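Local coordinates for glycoside hydrolase family 81 (Clostridium thermocellum, PDB 6FOP), which probably hydrolyses beta-1,3-glucans such as laminarin as a family 81 glycoside hydrolase of the cellulosome, present here as a point mutant, at residues T126-S131 and C223-T228; F342-G347 and V639-E644; I430-P435 and G508-N513; P671-F676 and V696-G701. One frame throughout, in Å; residues are numbered along the deposited sequence.

In the fold
Contact 1 comes first along the chain and lies in the beta-rich N-terminal part, where strands 121-128 and 223-235 meet; its centre is about 39 to 42 Å from the centres of the other three. Contacts 2 and 3 fall within the helical family 81 C-terminal domain, which probably carries the active site, with contact 3 nested in the long loop that contact 2 closes; their centres are about 23 Å apart. Contact 4 follows in the small beta region at the C-terminus and touches contact 3, since Glu509 of helix 494-511 packs on Pro671 and Leu672. Contacts 3 and 4 together thus join the helices to the terminal strands, while contact 1 packs sheets in the distant beta-rich part.

Contact 1: residues T126-S131 and C223-T228; sequences TLMKGS and CFVTDT
Met128 and Val225 form the tight part of this contact. The sulfur of Met128 sits against both methyls of Val225, with SD 3.7 Å from CG1 and 3.7 Å from CG2, so it rests over the fork of the valine rather than on one branch. CG of Met128 lies anti to the backbone N (chi1 174°) and the chain beyond it is extended, which carries the sulfur straight across the gap, and the two side chains cross at about a right angle. A looser touch follows on the same sulfur, where Thr228 CG2 approaches Met128 SD to 4.3 Å. The hydroxyl of Thr228 is engaged by Ser108 and the backbone N of Phe110, leaving its methyl for the apolar side.

At the Thr126 end the packing gives way to a hydrated margin. Thr126 is partly exposed; its CG2 lies 3.5 Å from Val225 O, while a water donates to both Thr126 OG1 and Val225 O, at 2.7 Å each, and thus bridges the hydroxyl to the carbonyl. The Thr126 hydroxyl is held chiefly by Asp113, and the water is a further partner. The two segments therefore meet through one compact apolar patch, extended at one end by a water bridge.

Ala111 of strand 111-118 is touched by both Met128 and Thr228, and Val225 also packs on Val249 of strand 240-251. The strand axes approach to 8.3 Å at 77°, and the strands belong to different antiparallel sheets, an arrangement characteristic of nearly orthogonal packing between two beta sheets.

Contact 2: residues F342-G347 and V639-E644; sequences FGKHLG and VPEDGE
Lys344, on helix 339-359, and Gly643, in the loop before helix 646-659, bring their CA atoms to 5.0 Å, the loop being folded into a type I beta turn from Glu641 to Glu644. Glu644 N closes that turn on Glu641 O at 2.9 Å. The side chain of Lys344 bends at chi3 and chi4 (68° and 77°), which curls its end over the turn: CE comes to 3.7 Å from Gly643 N, and the ammonium group forms a salt bridge with Glu641, NZ to OE2 2.8 Å, although the position of NZ is less certain than the rest. The two chains cross at about a right angle.

Glu641 divides its carboxylate between two tasks. While OE2 faces the lysine, OE1 accepts from Gly643 N at 2.8 Å, the donor lying well above the carboxylate plane, so the turn itself helps to fix the acid. A water donating to Lys344 O and to Gly643 O, 2.8 Å from each, joins the two backbones. Lys348, one helical turn further on, reaches Asp642 O. Together these links join the loop between helices 627-633 and 646-659 to helix 339-359. The helices probably belong to the (alpha/alpha)6 toroid of family 81 enzymes.

Contact 3: residues I430-P435 and G508-N513; sequences IALRDP and GEATGN
Apolar packing brings the last turns of two helices together, with the methyl of Ala510 set between Ala431 and Leu432. Ala510 CB lies 3.8 Å from Ala431 CB and 3.6 Å from Leu432 CD2. Both alanines direct their methyls at the partner helix, and with no longer side chain between them the backbones come close: the CA atoms of Leu432 and Ala510 are 5.1 Å apart. Leu432 begins by pointing past the contact, but its CG lies anti to the carbonyl carbon (chi1 -71°), and the CD2 branch then bends back onto the alanine. Thr511 adds a looser touch through its methyl, CG2 to Ala431 CB 4.3 Å, while its hydroxyl turns back to the carbonyl of Trp507 in its own helix.

These are the ends of helices 416-433 and 494-511, probably parts of the helical toroid that carries the active site in this family. Leu432 also rests on Pro307 and Ala689, so the pair of helix ends abuts loops beyond the helical region.

Polar contact between the segments runs through water. One molecule donates to Ala431 O at 2.9 Å and to Ala510 O at 2.8 Å, linking backbone carbonyls beside the methyl packing.

Capping marks the turns out of these helices and into the next ones. Gly512, with positive phi (68°), forms a Schellman motif, in which Asn513 N bonds back to Gly508 O at 2.9 Å. Asn513 then becomes the N-cap of helix 514-534, its OD1 receiving Ile516 N, and Asp434 is the N-cap of helix 435-438, its OD1 receiving Trp437 N.

Contact 4: residues P671-F676 and V696-G701; sequences PLYSVF and VTFSDG
The hydroxyl of Tyr673 is held by Ser239 OG, with a weak further bond from Ala668 N, and these bonds hold the far end of the ring that Phe698 meets from across the contact. The two rings make an offset edge-to-face pair, the edge of Phe698 toward the face of Tyr673, with centroids 6.0 Å apart and planes at 84°. Their closest atoms are Tyr673 CD2 and Phe698 CE2, at 3.9 Å. Tyr673 CG sits between the backbone N and the carbonyl carbon (chi1 70°), which stands the ring up from its strand on the side of Phe698. The same CE2 of Phe698 also meets Val675 CG2 at 3.6 Å, so one corner of the phenylalanine fits against two side chains that leave strand 673-678 on one side.

That strand belongs to a four-stranded antiparallel sheet, and Phe698 leaves the end of strand 694-697, which pairs antiparallel with 703-706 in a two-stranded sheet; the contact thus packs a hairpin's loop on the larger sheet. Tyr684 of the larger sheet makes a second edge-to-face pair with Phe698. A type I turn begins at Phe698, where Gly701 N bonds to Phe698 O at 2.9 Å, and Asp700 ties it to Arg682 by a salt bridge.

Contact 1: residues T126-S131 and C223-T228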
# COMPACT_ATOMS: atom_id res chain seq x y z
N THR A 126 17.61 -2.93 15.50
CA THR A 126 17.23 -2.50 14.16
C THR A 126 16.62 -3.72 13.44
O THR A 126 17.30 -4.74 13.26
CB THR A 126 18.44 -2.00 13.36
OG1 THR A 126 19.02 -0.90 14.05
CG2 THR A 126 18.07 -1.56 11.95
N LEU A 127 15.36 -3.54 13.06
CA LEU A 127 14.54 -4.54 12.36
C LEU A 127 14.30 -4.00 10.95
O LEU A 127 13.99 -2.81 10.79
CB LEU A 127 13.23 -4.76 13.06
CG LEU A 127 13.31 -4.90 14.58
CD1 LEU A 127 11.90 -5.09 15.14
CD2 LEU A 127 14.27 -5.99 15.04
N MET A 128 14.51 -4.85 9.94
CA MET A 128 14.46 -4.37 8.56
C MET A 128 13.67 -5.31 7.66
O MET A 128 13.93 -6.52 7.62
CB MET A 128 15.87 -4.18 8.03
CG MET A 128 15.96 -3.82 6.56
SD MET A 128 17.65 -3.37 6.23
CE MET A 128 17.69 -3.45 4.47
N LYS A 129 12.74 -4.71 6.93
CA LYS A 129 11.97 -5.40 5.91
C LYS A 129 12.90 -5.56 4.72
O LYS A 129 13.50 -4.57 4.27
CB LYS A 129 10.75 -4.59 5.54
CG LYS A 129 9.94 -5.14 4.38
CD LYS A 129 8.56 -4.51 4.29
CE LYS A 129 7.65 -4.86 5.43
NZ LYS A 129 7.35 -6.33 5.56
N GLY A 130 13.03 -6.77 4.20
CA GLY A 130 13.97 -7.03 3.14
C GLY A 130 15.40 -7.29 3.59
O GLY A 130 16.32 -7.22 2.76
N SER A 131 15.61 -7.64 4.86
CA SER A 131 16.95 -8.03 5.31
C SER A 131 16.85 -9.40 5.97
O SER A 131 15.98 -9.61 6.79
CB SER A 131 17.52 -7.07 6.34
OG SER A 131 18.82 -7.46 6.72
N CYS A 223 27.95 -4.91 8.96
CA CYS A 223 27.54 -3.73 8.20
C CYS A 223 26.12 -3.41 8.64
O CYS A 223 25.15 -3.89 8.06
CB CYS A 223 27.66 -4.00 6.71
SG CYS A 223 29.36 -4.18 6.15
N PHE A 224 26.00 -2.67 9.72
CA PHE A 224 24.69 -2.42 10.33
C PHE A 224 23.93 -1.39 9.50
O PHE A 224 24.45 -0.32 9.19
CB PHE A 224 24.87 -1.89 11.75
CG PHE A 224 25.18 -2.95 12.79
CD1 PHE A 224 25.83 -4.14 12.47
CD2 PHE A 224 24.82 -2.72 14.11
CE1 PHE A 224 26.08 -5.09 13.46
CE2 PHE A 224 25.07 -3.67 15.08
CZ PHE A 224 25.69 -4.85 14.75
N VAL A 225 22.69 -1.71 9.14
CA VAL A 225 21.85 -0.78 8.39
C VAL A 225 21.38 0.32 9.31
O VAL A 225 20.76 0.06 10.33
CB VAL A 225 20.67 -1.48 7.71
CG1 VAL A 225 19.77 -0.45 7.05
CG2 VAL A 225 21.18 -2.45 6.67
N THR A 226 21.72 1.57 8.96
CA THR A 226 21.39 2.74 9.77
C THR A 226 20.39 3.69 9.11
O THR A 226 19.90 4.60 9.78
CB THR A 226 22.66 3.52 10.15
OG1 THR A 226 23.42 3.79 8.96
CG2 THR A 226 23.51 2.67 11.08
N ASP A 227 20.05 3.45 7.84
CA ASP A 227 18.99 4.23 7.18
C ASP A 227 18.54 3.44 5.96
O ASP A 227 19.31 2.66 5.39
CB ASP A 227 19.48 5.64 6.79
CG ASP A 227 18.34 6.63 6.53
OD1 ASP A 227 17.20 6.38 6.89
OD2 ASP A 227 18.65 7.71 5.99
N THR A 228 17.29 3.66 5.55
CA THR A 228 16.72 3.07 4.35
C THR A 228 15.86 4.14 3.66
O THR A 228 15.12 4.89 4.33
CB THR A 228 15.88 1.80 4.61
OG1 THR A 228 14.76 2.10 5.45
CG2 THR A 228 16.76 0.71 5.26
O HOH W 1 21.35 -0.11 12.94

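Contact 2: residues F342-G347 and V639-E644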
# COMPACT_ATOMS: atom_id res chain seq x y z
N PHE A 342 -19.60 9.52 2.99
CA PHE A 342 -19.66 10.76 2.23
C PHE A 342 -18.73 10.63 1.04
O PHE A 342 -19.07 11.01 -0.08
CB PHE A 342 -19.32 11.97 3.09
CG PHE A 342 -19.95 13.24 2.57
CD1 PHE A 342 -19.43 13.86 1.48
CD2 PHE A 342 -21.10 13.75 3.14
CE1 PHE A 342 -20.05 14.98 0.94
CE2 PHE A 342 -21.73 14.89 2.63
CZ PHE A 342 -21.19 15.49 1.51
N GLY A 343 -17.53 10.09 1.29
CA GLY A 343 -16.62 9.82 0.20
C GLY A 343 -17.20 8.95 -0.89
O GLY A 343 -17.09 9.25 -2.09
N LYS A 344 -17.78 7.82 -0.49
CA LYS A 344 -18.39 6.93 -1.49
C LYS A 344 -19.37 7.69 -2.40
O LYS A 344 -19.39 7.48 -3.60
CB LYS A 344 -19.12 5.73 -0.86
CG LYS A 344 -18.17 4.62 -0.37
CD LYS A 344 -18.88 3.40 0.16
CE LYS A 344 -19.63 2.57 -0.86
NZ LYS A 344 -18.81 1.67 -1.73
N HIS A 345 -20.16 8.58 -1.79
CA HIS A 345 -21.10 9.38 -2.56
C HIS A 345 -20.37 10.33 -3.51
O HIS A 345 -20.75 10.47 -4.68
CB HIS A 345 -22.01 10.14 -1.60
CG HIS A 345 -23.04 10.97 -2.29
ND1 HIS A 345 -24.17 10.43 -2.84
CD2 HIS A 345 -23.10 12.30 -2.55
CE1 HIS A 345 -24.88 11.38 -3.41
NE2 HIS A 345 -24.25 12.52 -3.24
N LEU A 346 -19.33 11.00 -3.02
CA LEU A 346 -18.54 11.90 -3.87
C LEU A 346 -17.90 11.15 -5.05
O LEU A 346 -17.83 11.67 -6.16
CB LEU A 346 -17.44 12.59 -3.09
CG LEU A 346 -17.93 13.70 -2.16
CD1 LEU A 346 -16.75 14.18 -1.29
CD2 LEU A 346 -18.53 14.88 -2.92
N GLY A 347 -17.48 9.90 -4.82
CA GLY A 347 -16.94 9.09 -5.90
C GLY A 347 -18.00 8.77 -6.97
O GLY A 347 -17.73 8.82 -8.17
N VAL A 639 -30.03 -3.27 -8.28
CA VAL A 639 -29.94 -2.12 -7.40
C VAL A 639 -28.44 -1.82 -7.23
O VAL A 639 -27.70 -2.69 -6.78
CB VAL A 639 -30.58 -2.41 -6.03
CG1 VAL A 639 -30.40 -1.23 -5.09
CG2 VAL A 639 -32.07 -2.71 -6.22
N PRO A 640 -27.97 -0.64 -7.64
CA PRO A 640 -26.53 -0.36 -7.58
C PRO A 640 -25.93 -0.55 -6.21
O PRO A 640 -26.56 -0.21 -5.20
CB PRO A 640 -26.43 1.11 -8.00
CG PRO A 640 -27.61 1.29 -8.91
CD PRO A 640 -28.70 0.48 -8.26
N GLU A 641 -24.71 -1.08 -6.18
CA GLU A 641 -23.86 -0.94 -5.02
C GLU A 641 -23.81 0.56 -4.63
O GLU A 641 -23.91 1.44 -5.50
CB GLU A 641 -22.49 -1.55 -5.28
CG GLU A 641 -21.62 -1.69 -4.03
CD GLU A 641 -20.91 -0.43 -3.60
OE1 GLU A 641 -20.61 0.41 -4.47
OE2 GLU A 641 -20.66 -0.27 -2.37
N ASP A 642 -23.74 0.87 -3.34
CA ASP A 642 -23.94 2.25 -2.92
C ASP A 642 -22.98 3.31 -3.52
O ASP A 642 -23.35 4.49 -3.62
CB ASP A 642 -23.87 2.34 -1.39
CG ASP A 642 -24.97 1.54 -0.70
OD1 ASP A 642 -26.15 1.89 -0.81
OD2 ASP A 642 -24.64 0.55 -0.02
N GLY A 643 -21.78 2.89 -3.91
CA GLY A 643 -20.85 3.78 -4.55
C GLY A 643 -20.94 3.85 -6.07
O GLY A 643 -20.16 4.57 -6.70
N GLU A 644 -21.87 3.08 -6.64
CA GLU A 644 -22.02 2.96 -8.09
C GLU A 644 -23.34 3.60 -8.56
O GLU A 644 -24.21 3.93 -7.75
CB GLU A 644 -22.05 1.47 -8.46
CG GLU A 644 -20.80 0.96 -9.06
CD GLU A 644 -20.28 1.74 -10.27
OE1 GLU A 644 -21.00 2.45 -11.04
OE2 GLU A 644 -19.10 1.64 -10.47
O HOH W 2 -18.07 5.48 -5.09

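Contact 3: residues I430-P435 and G508-N513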
# COMPACT_ATOMS: atom_id res chain seq x y z
N ILE A 430 -13.08 18.28 -10.28
CA ILE A 430 -13.30 19.72 -10.30
C ILE A 430 -12.10 20.43 -10.92
O ILE A 430 -12.27 21.32 -11.77
CB ILE A 430 -13.65 20.28 -8.92
CG1 ILE A 430 -14.95 19.69 -8.41
CG2 ILE A 430 -13.72 21.80 -8.96
CD1 ILE A 430 -15.17 19.90 -6.96
N ALA A 431 -10.89 20.06 -10.50
CA ALA A 431 -9.67 20.71 -11.03
C ALA A 431 -9.50 20.64 -12.53
O ALA A 431 -9.02 21.59 -13.15
CB ALA A 431 -8.45 20.15 -10.32
N LEU A 432 -9.93 19.53 -13.13
CA LEU A 432 -9.86 19.35 -14.58
C LEU A 432 -10.78 20.33 -15.32
O LEU A 432 -10.56 20.64 -16.48
CB LEU A 432 -10.24 17.91 -14.96
CG LEU A 432 -9.19 16.87 -14.57
CD1 LEU A 432 -9.79 15.47 -14.60
CD2 LEU A 432 -7.97 16.97 -15.49
N ARG A 433 -11.79 20.83 -14.61
CA ARG A 433 -12.81 21.72 -15.17
C ARG A 433 -12.69 23.16 -14.71
O ARG A 433 -13.25 24.06 -15.35
CB ARG A 433 -14.19 21.19 -14.79
CG ARG A 433 -14.50 19.84 -15.42
CD ARG A 433 -15.61 19.15 -14.69
NE ARG A 433 -16.02 17.94 -15.40
CZ ARG A 433 -15.41 16.75 -15.33
NH1 ARG A 433 -14.37 16.57 -14.54
NH2 ARG A 433 -15.85 15.72 -16.01
N ASP A 434 -11.98 23.41 -13.62
CA ASP A 434 -12.03 24.70 -12.97
C ASP A 434 -10.69 24.92 -12.29
O ASP A 434 -10.51 24.57 -11.10
CB ASP A 434 -13.19 24.79 -12.00
CG ASP A 434 -13.35 26.14 -11.38
OD1 ASP A 434 -12.42 26.96 -11.49
OD2 ASP A 434 -14.39 26.37 -10.74
N PRO A 435 -9.72 25.46 -13.05
CA PRO A 435 -8.40 25.74 -12.49
C PRO A 435 -8.42 26.79 -11.39
O PRO A 435 -7.52 26.83 -10.55
CB PRO A 435 -7.60 26.22 -13.71
CG PRO A 435 -8.61 26.83 -14.63
CD PRO A 435 -9.86 26.03 -14.41
N GLY A 508 -2.55 16.11 -9.73
CA GLY A 508 -1.26 16.64 -10.12
C GLY A 508 -1.23 17.08 -11.56
O GLY A 508 -0.77 18.18 -11.87
N GLU A 509 -1.76 16.28 -12.45
CA GLU A 509 -1.76 16.67 -13.84
C GLU A 509 -2.71 17.85 -14.07
O GLU A 509 -2.37 18.77 -14.80
CB GLU A 509 -2.14 15.48 -14.72
CG GLU A 509 -2.07 15.74 -16.21
CD GLU A 509 -0.69 16.03 -16.76
OE1 GLU A 509 0.35 15.93 -16.05
OE2 GLU A 509 -0.63 16.39 -17.93
N ALA A 510 -3.88 17.84 -13.43
CA ALA A 510 -4.85 18.94 -13.62
C ALA A 510 -4.31 20.28 -13.15
O ALA A 510 -4.65 21.32 -13.71
CB ALA A 510 -6.14 18.65 -12.88
N THR A 511 -3.50 20.26 -12.09
CA THR A 511 -2.98 21.49 -11.50
C THR A 511 -1.58 21.84 -11.99
O THR A 511 -1.01 22.85 -11.56
CB THR A 511 -3.01 21.43 -9.97
OG1 THR A 511 -2.20 20.35 -9.51
CG2 THR A 511 -4.44 21.26 -9.43
N GLY A 512 -1.03 21.05 -12.91
CA GLY A 512 0.33 21.29 -13.41
C GLY A 512 1.45 21.07 -12.41
O GLY A 512 2.49 21.72 -12.52
N ASN A 513 1.22 20.19 -11.43
CA ASN A 513 2.19 19.92 -10.39
C ASN A 513 2.82 18.54 -10.63
O ASN A 513 2.24 17.49 -10.28
CB ASN A 513 1.52 20.03 -9.02
CG ASN A 513 2.51 19.90 -7.88
OD1 ASN A 513 3.49 19.16 -7.97
ND2 ASN A 513 2.24 20.60 -6.79
O HOH W 3 -6.59 22.82 -12.28

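Contact 4: residues P671-F676 and V696-G701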
# COMPACT_ATOMS: atom_id res chain seq x y z
N PRO A 671 0.79 11.33 -19.76
CA PRO A 671 0.35 10.63 -18.54
C PRO A 671 -1.08 10.10 -18.61
O PRO A 671 -1.37 9.12 -17.94
CB PRO A 671 0.45 11.68 -17.44
CG PRO A 671 0.85 12.95 -18.08
CD PRO A 671 1.16 12.74 -19.52
N LEU A 672 -1.97 10.72 -19.39
CA LEU A 672 -3.39 10.36 -19.36
C LEU A 672 -3.76 9.78 -20.73
O LEU A 672 -3.99 10.50 -21.69
CB LEU A 672 -4.26 11.55 -18.99
CG LEU A 672 -3.88 12.29 -17.70
CD1 LEU A 672 -4.83 13.47 -17.48
CD2 LEU A 672 -3.88 11.36 -16.51
N TYR A 673 -3.78 8.46 -20.80
CA TYR A 673 -4.13 7.74 -22.00
C TYR A 673 -4.60 6.34 -21.64
O TYR A 673 -4.40 5.88 -20.51
CB TYR A 673 -2.96 7.65 -22.98
CG TYR A 673 -1.82 6.74 -22.53
CD1 TYR A 673 -0.83 7.21 -21.67
CD2 TYR A 673 -1.72 5.45 -23.02
CE1 TYR A 673 0.22 6.37 -21.28
CE2 TYR A 673 -0.69 4.61 -22.65
CZ TYR A 673 0.30 5.08 -21.80
OH TYR A 673 1.33 4.22 -21.50
N SER A 674 -5.22 5.67 -22.60
CA SER A 674 -5.40 4.21 -22.57
C SER A 674 -5.59 3.70 -23.99
O SER A 674 -6.10 4.44 -24.87
CB SER A 674 -6.56 3.76 -21.66
OG SER A 674 -6.25 3.95 -20.29
N VAL A 675 -5.22 2.45 -24.21
CA VAL A 675 -5.38 1.79 -25.49
C VAL A 675 -6.26 0.58 -25.31
O VAL A 675 -6.12 -0.17 -24.33
CB VAL A 675 -4.03 1.36 -26.10
CG1 VAL A 675 -4.21 0.78 -27.50
CG2 VAL A 675 -3.07 2.56 -26.13
N PHE A 676 -7.18 0.41 -26.25
CA PHE A 676 -8.15 -0.68 -26.25
C PHE A 676 -8.00 -1.46 -27.55
O PHE A 676 -7.58 -0.91 -28.58
CB PHE A 676 -9.57 -0.10 -26.14
CG PHE A 676 -9.79 0.76 -24.93
CD1 PHE A 676 -9.42 2.10 -24.92
CD2 PHE A 676 -10.33 0.22 -23.77
CE1 PHE A 676 -9.59 2.87 -23.78
CE2 PHE A 676 -10.50 0.99 -22.63
CZ PHE A 676 -10.13 2.32 -22.64
N VAL A 696 0.96 13.30 -29.08
CA VAL A 696 1.12 12.04 -28.32
C VAL A 696 1.48 10.95 -29.29
O VAL A 696 0.77 10.71 -30.29
CB VAL A 696 -0.15 11.69 -27.53
CG1 VAL A 696 0.05 10.36 -26.79
CG2 VAL A 696 -0.52 12.83 -26.59
N THR A 697 2.58 10.26 -28.98
CA THR A 697 3.10 9.18 -29.80
C THR A 697 3.06 7.90 -29.01
O THR A 697 3.52 7.86 -27.87
CB THR A 697 4.54 9.49 -30.28
OG1 THR A 697 4.54 10.74 -30.97
CG2 THR A 697 5.05 8.40 -31.20
N PHE A 698 2.51 6.85 -29.61
CA PHE A 698 2.40 5.52 -29.01
C PHE A 698 3.52 4.63 -29.53
O PHE A 698 4.09 4.86 -30.60
CB PHE A 698 1.03 4.88 -29.32
CG PHE A 698 -0.13 5.62 -28.68
CD1 PHE A 698 -0.66 6.78 -29.27
CD2 PHE A 698 -0.71 5.16 -27.52
CE1 PHE A 698 -1.69 7.47 -28.67
CE2 PHE A 698 -1.77 5.82 -26.93
CZ PHE A 698 -2.25 7.00 -27.52
N SER A 699 3.80 3.56 -28.77
CA SER A 699 4.93 2.69 -29.08
C SER A 699 4.75 1.87 -30.36
O SER A 699 5.73 1.32 -30.91
CB SER A 699 5.24 1.75 -27.91
OG SER A 699 4.14 0.90 -27.60
N ASP A 700 3.50 1.78 -30.84
CA ASP A 700 3.22 1.13 -32.12
C ASP A 700 3.22 2.11 -33.32
O ASP A 700 2.89 1.71 -34.43
CB ASP A 700 1.91 0.33 -32.06
CG ASP A 700 0.69 1.21 -31.83
OD1 ASP A 700 0.83 2.45 -31.80
OD2 ASP A 700 -0.41 0.62 -31.67
N GLY A 701 3.61 3.36 -33.09
CA GLY A 701 3.64 4.36 -34.15
C GLY A 701 2.45 5.28 -34.27
O GLY A 701 2.51 6.29 -34.97